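Local atomic coordinates of putative metal binding protein (Coccidioides immitis, PDB entry 3CVG), a protein that probably binds a metal ion or small ligand as a periplasmic-binding-protein-like receptor, and carries a bound calcium ion in the crystal. Residues Met108-Pro113 with Met219-Lys224; Pro143-Leu148 with Arg198-Thr203. One frame throughout, in Å; residues are numbered along the deposited sequence.

Contact 1. Residues Met108-Pro113 with Met219-Lys224; sequences MLIGPP and MVIYKK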
loop_
_atom_site.group_PDB
_atom_site.type_symbol
_atom_site.label_atom_id
_atom_site.label_comp_id
_atom_site.label_asym_id
_atom_site.label_seq_id
_atom_site.Cartn_x
_atom_site.Cartn_y
_atom_site.Cartn_z
HETATM N N MSE A 108 0.289 9.069 2.602
HETATM C CA MSE A 108 0.111 10.465 2.978
HETATM C C MSE A 108 0.321 10.660 4.476
HETATM O O MSE A 108 0.049 9.756 5.278
HETATM C CB MSE A 108 -1.273 11.008 2.563
HETATM C CG MSE A 108 -2.436 10.016 2.542
HETATM SE SE MSE A 108 -4.082 10.818 1.770
HETATM C CE MSE A 108 -4.708 11.820 3.297
ATOM N N LEU A 109 0.858 11.821 4.840
ATOM C CA LEU A 109 1.061 12.164 6.243
ATOM C C LEU A 109 -0.081 13.108 6.576
ATOM O O LEU A 109 -0.244 14.147 5.932
ATOM C CB LEU A 109 2.390 12.884 6.454
ATOM C CG LEU A 109 2.619 13.380 7.884
ATOM C CD1 LEU A 109 2.720 12.182 8.843
ATOM C CD2 LEU A 109 3.880 14.230 7.929
ATOM N N ILE A 110 -0.894 12.731 7.552
ATOM C CA ILE A 110 -2.014 13.567 7.945
ATOM C C ILE A 110 -1.897 13.865 9.440
ATOM O O ILE A 110 -1.209 13.151 10.171
ATOM C CB ILE A 110 -3.356 12.867 7.616
ATOM C CG1 ILE A 110 -3.549 11.624 8.492
ATOM C CG2 ILE A 110 -3.371 12.441 6.148
ATOM C CD1 ILE A 110 -4.231 11.910 9.821
ATOM N N GLY A 111 -2.553 14.932 9.887
ATOM C CA GLY A 111 -2.499 15.296 11.293
ATOM C C GLY A 111 -3.663 16.197 11.668
ATOM O O GLY A 111 -4.459 16.577 10.806
ATOM N N PRO A 112 -3.791 16.564 12.952
ATOM C CA PRO A 112 -4.890 17.427 13.393
ATOM C C PRO A 112 -4.795 18.867 12.892
ATOM O O PRO A 112 -3.707 19.378 12.629
ATOM C CB PRO A 112 -4.800 17.338 14.915
ATOM C CG PRO A 112 -3.331 17.243 15.147
ATOM C CD PRO A 112 -2.879 16.258 14.071
ATOM N N PRO A 113 -5.947 19.538 12.746
ATOM C CA PRO A 113 -6.004 20.926 12.282
ATOM C C PRO A 113 -5.173 21.864 13.163
ATOM O O PRO A 113 -4.644 22.858 12.685
ATOM C CB PRO A 113 -7.495 21.248 12.345
ATOM C CG PRO A 113 -8.126 19.936 12.027
ATOM C CD PRO A 113 -7.300 18.959 12.835
HETATM N N MSE A 219 -9.148 16.617 10.135
HETATM C CA MSE A 219 -7.747 16.331 9.860
HETATM C C MSE A 219 -7.248 17.154 8.677
HETATM O O MSE A 219 -8.040 17.704 7.908
HETATM C CB MSE A 219 -7.538 14.834 9.574
HETATM C CG MSE A 219 -8.479 14.249 8.521
HETATM SE SE MSE A 219 -7.602 12.895 7.413
HETATM C CE MSE A 219 -6.682 14.106 6.237
ATOM N N VAL A 220 -5.930 17.226 8.539
ATOM C CA VAL A 220 -5.286 17.973 7.470
ATOM C C VAL A 220 -4.259 17.096 6.758
ATOM O O VAL A 220 -3.549 16.329 7.401
ATOM C CB VAL A 220 -4.545 19.221 8.034
ATOM C CG1 VAL A 220 -3.663 19.831 6.965
ATOM C CG2 VAL A 220 -5.557 20.252 8.552
ATOM N N ILE A 221 -4.185 17.206 5.433
ATOM C CA ILE A 221 -3.208 16.430 4.666
ATOM C C ILE A 221 -1.950 17.277 4.590
ATOM O O ILE A 221 -1.929 18.292 3.897
ATOM C CB ILE A 221 -3.697 16.146 3.219
ATOM C CG1 ILE A 221 -4.933 15.253 3.258
ATOM C CG2 ILE A 221 -2.576 15.482 2.394
ATOM C CD1 ILE A 221 -5.636 15.113 1.905
ATOM N N TYR A 222 -0.906 16.876 5.308
ATOM C CA TYR A 222 0.338 17.636 5.300
ATOM C C TYR A 222 1.258 17.251 4.148
ATOM O O TYR A 222 2.112 18.033 3.743
ATOM C CB TYR A 222 1.052 17.483 6.648
ATOM C CG TYR A 222 0.309 18.182 7.764
ATOM C CD1 TYR A 222 0.303 19.575 7.850
ATOM C CD2 TYR A 222 -0.451 17.461 8.686
ATOM C CE1 TYR A 222 -0.446 20.236 8.812
ATOM C CE2 TYR A 222 -1.210 18.117 9.659
ATOM C CZ TYR A 222 -1.200 19.507 9.711
ATOM O OH TYR A 222 -1.974 20.172 10.634
ATOM N N LYS A 223 1.080 16.049 3.614
ATOM C CA LYS A 223 1.904 15.607 2.499
ATOM C C LYS A 223 1.287 14.381 1.863
ATOM O O LYS A 223 0.963 13.417 2.552
ATOM C CB LYS A 223 3.324 15.274 2.971
ATOM C CG LYS A 223 4.296 14.924 1.841
ATOM C CD LYS A 223 4.504 16.094 0.884
ATOM C CE LYS A 223 5.521 15.758 -0.210
ATOM N NZ LYS A 223 5.113 14.610 -1.107
ATOM N N LYS A 224 1.119 14.439 0.545
ATOM C CA LYS A 224 0.553 13.341 -0.226
ATOM C C LYS A 224 1.602 12.911 -1.238
ATOM O O LYS A 224 2.226 13.753 -1.890
ATOM C CB LYS A 224 -0.713 13.789 -0.966
ATOM C CG LYS A 224 -1.421 12.654 -1.697
ATOM C CD LYS A 224 -2.541 13.171 -2.596
ATOM C CE LYS A 224 -3.371 12.025 -3.161
ATOM N NZ LYS A 224 -4.486 12.513 -4.029
#

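Contact 2. Residues Pro143-Leu148 with Arg198-Thr203; sequences PPVRFL and REYTIT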
loop_
_atom_site.group_PDB
_atom_site.type_symbol
_atom_site.label_atom_id
_atom_site.label_comp_id
_atom_site.label_asym_id
_atom_site.label_seq_id
_atom_site.Cartn_x
_atom_site.Cartn_y
_atom_site.Cartn_z
ATOM N N PRO A 143 -2.628 20.227 21.058
ATOM C CA PRO A 143 -2.404 19.070 21.933
ATOM C C PRO A 143 -0.956 18.586 21.821
ATOM O O PRO A 143 -0.170 19.133 21.051
ATOM C CB PRO A 143 -3.401 18.054 21.395
ATOM C CG PRO A 143 -3.356 18.330 19.911
ATOM C CD PRO A 143 -3.393 19.843 19.856
ATOM N N PRO A 144 -0.573 17.575 22.615
ATOM C CA PRO A 144 0.815 17.121 22.487
ATOM C C PRO A 144 1.004 16.448 21.125
ATOM O O PRO A 144 0.053 15.911 20.554
ATOM C CB PRO A 144 0.965 16.142 23.652
ATOM C CG PRO A 144 -0.407 15.559 23.769
ATOM C CD PRO A 144 -1.303 16.775 23.614
ATOM N N VAL A 145 2.222 16.497 20.598
ATOM C CA VAL A 145 2.504 15.877 19.310
ATOM C C VAL A 145 2.683 14.372 19.503
ATOM O O VAL A 145 3.579 13.940 20.225
ATOM C CB VAL A 145 3.789 16.459 18.691
ATOM C CG1 VAL A 145 4.143 15.722 17.405
ATOM C CG2 VAL A 145 3.595 17.947 18.416
ATOM N N ARG A 146 1.801 13.589 18.888
ATOM C CA ARG A 146 1.871 12.131 18.959
ATOM C C ARG A 146 1.765 11.560 17.536
ATOM O O ARG A 146 1.150 12.172 16.658
ATOM C CB ARG A 146 0.754 11.581 19.861
ATOM C CG ARG A 146 0.932 11.952 21.352
ATOM C CD ARG A 146 -0.281 11.564 22.183
ATOM N NE ARG A 146 -0.570 10.131 22.117
ATOM C CZ ARG A 146 0.137 9.195 22.743
ATOM N NH1 ARG A 146 1.184 9.533 23.488
ATOM N NH2 ARG A 146 -0.214 7.923 22.637
ATOM N N PHE A 147 2.388 10.406 17.307
ATOM C CA PHE A 147 2.374 9.762 15.993
ATOM C C PHE A 147 1.823 8.346 16.120
ATOM O O PHE A 147 2.346 7.553 16.910
ATOM C CB PHE A 147 3.796 9.689 15.427
ATOM C CG PHE A 147 3.866 9.063 14.072
ATOM C CD1 PHE A 147 3.697 9.834 12.928
ATOM C CD2 PHE A 147 4.047 7.690 13.936
ATOM C CE1 PHE A 147 3.711 9.248 11.670
ATOM C CE2 PHE A 147 4.060 7.100 12.673
ATOM C CZ PHE A 147 3.893 7.887 11.546
ATOM N N LEU A 148 0.793 8.027 15.334
ATOM C CA LEU A 148 0.173 6.701 15.381
ATOM C C LEU A 148 0.781 5.701 14.399
ATOM O O LEU A 148 0.794 5.916 13.181
ATOM C CB LEU A 148 -1.344 6.796 15.134
ATOM C CG LEU A 148 -2.208 5.556 15.443
ATOM C CD1 LEU A 148 -3.621 6.006 15.771
ATOM C CD2 LEU A 148 -2.227 4.553 14.273
ATOM N N ARG A 198 -6.369 13.109 17.635
ATOM C CA ARG A 198 -5.581 14.273 17.238
ATOM C C ARG A 198 -4.090 13.943 17.123
ATOM O O ARG A 198 -3.243 14.636 17.683
ATOM C CB ARG A 198 -5.782 15.430 18.225
ATOM C CG ARG A 198 -7.204 15.974 18.243
ATOM C CD ARG A 198 -7.323 17.157 19.192
ATOM N NE ARG A 198 -7.206 16.726 20.582
ATOM C CZ ARG A 198 -7.013 17.547 21.606
ATOM N NH1 ARG A 198 -6.912 18.857 21.403
ATOM N NH2 ARG A 198 -6.923 17.057 22.835
ATOM N N GLU A 199 -3.776 12.878 16.393
ATOM C CA GLU A 199 -2.391 12.474 16.201
ATOM C C GLU A 199 -2.037 12.479 14.719
ATOM O O GLU A 199 -2.916 12.396 13.849
ATOM C CB GLU A 199 -2.161 11.066 16.763
ATOM C CG GLU A 199 -2.608 10.888 18.204
ATOM C CD GLU A 199 -2.361 9.490 18.752
ATOM O OE1 GLU A 199 -2.250 8.519 17.964
ATOM O OE2 GLU A 199 -2.297 9.358 19.988
ATOM N N TYR A 200 -0.748 12.595 14.434
ATOM C CA TYR A 200 -0.277 12.546 13.063
ATOM C C TYR A 200 -0.107 11.065 12.754
ATOM O O TYR A 200 0.077 10.252 13.667
ATOM C CB TYR A 200 1.082 13.227 12.926
ATOM C CG TYR A 200 1.065 14.721 13.160
ATOM C CD1 TYR A 200 1.097 15.618 12.090
ATOM C CD2 TYR A 200 1.063 15.239 14.455
ATOM C CE1 TYR A 200 1.131 17.001 12.305
ATOM C CE2 TYR A 200 1.100 16.618 14.682
ATOM C CZ TYR A 200 1.136 17.495 13.602
ATOM O OH TYR A 200 1.192 18.856 13.831
ATOM N N THR A 201 -0.192 10.710 11.477
ATOM C CA THR A 201 -0.004 9.328 11.086
ATOM C C THR A 201 0.204 9.213 9.587
ATOM O O THR A 201 -0.221 10.081 8.823
ATOM C CB THR A 201 -1.221 8.452 11.463
ATOM O OG1 THR A 201 -0.869 7.076 11.321
ATOM C CG2 THR A 201 -2.411 8.747 10.538
ATOM N N ILE A 202 0.886 8.150 9.178
ATOM C CA ILE A 202 1.084 7.888 7.762
ATOM C C ILE A 202 -0.047 6.926 7.448
ATOM O O ILE A 202 -0.270 5.962 8.185
ATOM C CB ILE A 202 2.444 7.217 7.479
ATOM C CG1 ILE A 202 3.567 8.257 7.600
ATOM C CG2 ILE A 202 2.438 6.569 6.104
ATOM C CD1 ILE A 202 3.558 9.340 6.524
ATOM N N THR A 203 -0.783 7.223 6.383
ATOM C CA THR A 203 -1.905 6.407 5.948
ATOM C C THR A 203 -1.820 6.353 4.418
ATOM O O THR A 203 -0.831 6.802 3.836
ATOM C CB THR A 203 -3.263 7.037 6.412
ATOM O OG1 THR A 203 -4.353 6.183 6.046
ATOM C CG2 THR A 203 -3.474 8.409 5.779
HETATM O O HOH W 1 -0.281 15.332 17.754
HETATM O O HOH W 2 -2.473 14.298 20.544
HETATM O O HOH W 3 1.495 5.232 10.402
#

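Contact 1. Residues Met108-Pro113 with Met219-Lys224
Strands 108-111 and 220-224 run antiparallel, their axes approaching to 4.7 Å, and the pairing is interrupted by a classic beta bulge in which Y222 and K223 both face L109. This is edge-strand pairing within one lobe of a fold of the periplasmic binding protein superfamily, on the opposite side of strand 100-111 from strand 200-204. The bulge is a worked case of one carbonyl serving two donors: L109 O takes Y222 N at 2.9 Å, nearly along the C=O axis, and K223 N on a lone pair at a longer 3.3 Å. Beyond it the ladder resumes with G111 and V220 bonded through both of their backbone N-H groups. Because the extra residue turns Y222 toward the partner strand, its ring, with CG anti to the carbonyl carbon (chi1 -69°), lies edge-on along the backbone of I110 to P112. G111 brings no side chain there, and its CA comes 3.5 Å from Y222 CE2; V220 CG1 lies over one face of the ring, offset toward the rim.

On the sheet face of M108, I110 and I221, the selenomethionine M108 bends at chi3 (-80°) and crosses I221 obliquely. Its CE presses on I221 CG1 at 3.4 Å, a tight carbon pair. The second selenomethionine, M219, begins with CG in the crowded position between N and carbonyl carbon, and bends again at chi2 and chi3 to bring CE against I110 CG2 at 3.7 Å. Y208 of helix 205-208 touches M108, M219 and I221. At the loop end, P113 CA rests against V220 CG2, and the Y222 hydroxyl donates to P112 O at 2.8 Å from above the carbonyl plane.

Contact 2. Residues Pro143-Leu148 with Arg198-Thr203
E199 sets CG anti to its carbonyl carbon (chi1 -53°) and stays extended to the carboxylate, while R146, with its CG likewise anti to the carbonyl carbon (chi1 -68°), bends at chi3 (59°), so the two chains lie side by side and point the same way. They meet beside the parallel pairing of strands 147-149 and 200-204, an arrangement in keeping with the alpha/beta lobes of periplasmic binding proteins. R146 NE donates to E199 OE2 at 2.8 Å; the oxygen lies near the guanidinium plane, yet the nitrogen reaches it from above the carboxylate plane. The other oxygen, OE1, is hydrogen-bonded to H181 ND1 and packs against L148 CB, whereas R146 NH1 is hydrogen-bonded to T178 O.

Two backbone bonds set the register: Y200 N to R146 O, and a nearly axial one from L148 N to Y200 O at 2.9 Å. T201 adds a side-chain bond. With OG1 anti to its own N, the hydroxyl donates to a lone pair of L148 O at 2.8 Å, and a water bridges that same carbonyl to I202 O. F147, its CG anti to N, reaches forward along the neighbouring strand until I202 CG1 meets the ring edge 4.0 Å from CZ; W164 packs edge-to-face with the ring.

Before the strands begin, R198 closes helix 187-196 with a Schellman motif and lays its guanidinium flat against P143, whose CB stands 3.6 Å from NH1 and over the centre of the group. Water 1 links P144 O, R146 N and R198 O where the two backbones diverge. The ion pair with R146 probably offsets the cost of burying the E199 carboxylate and favours its anionic form, while the H181 bond holds the second oxygen.

Strand 100-111 joins the two contacts: it pairs with strand 220-224 in contact 1 and, along its other edge, with strand 200-204 of contact 2, through probable hydrogen bonds M108 N to T203 O and T201 N to I110 O. The four strands lie in the order 220-224, 100-111, 200-204, 147-149, antiparallel up to 200-204 and parallel from there to 147-149. Contact 2 is the more thoroughly buried, yet its ion pair joins buried E199 to partly exposed R146, beside ordered waters; contact 1, with I221 exposed, relies on main-chain bonds and apolar selenomethionine packing. The side chain of I202 is about 8 Å, and that of M108 about 11 Å, from the bound calcium ion.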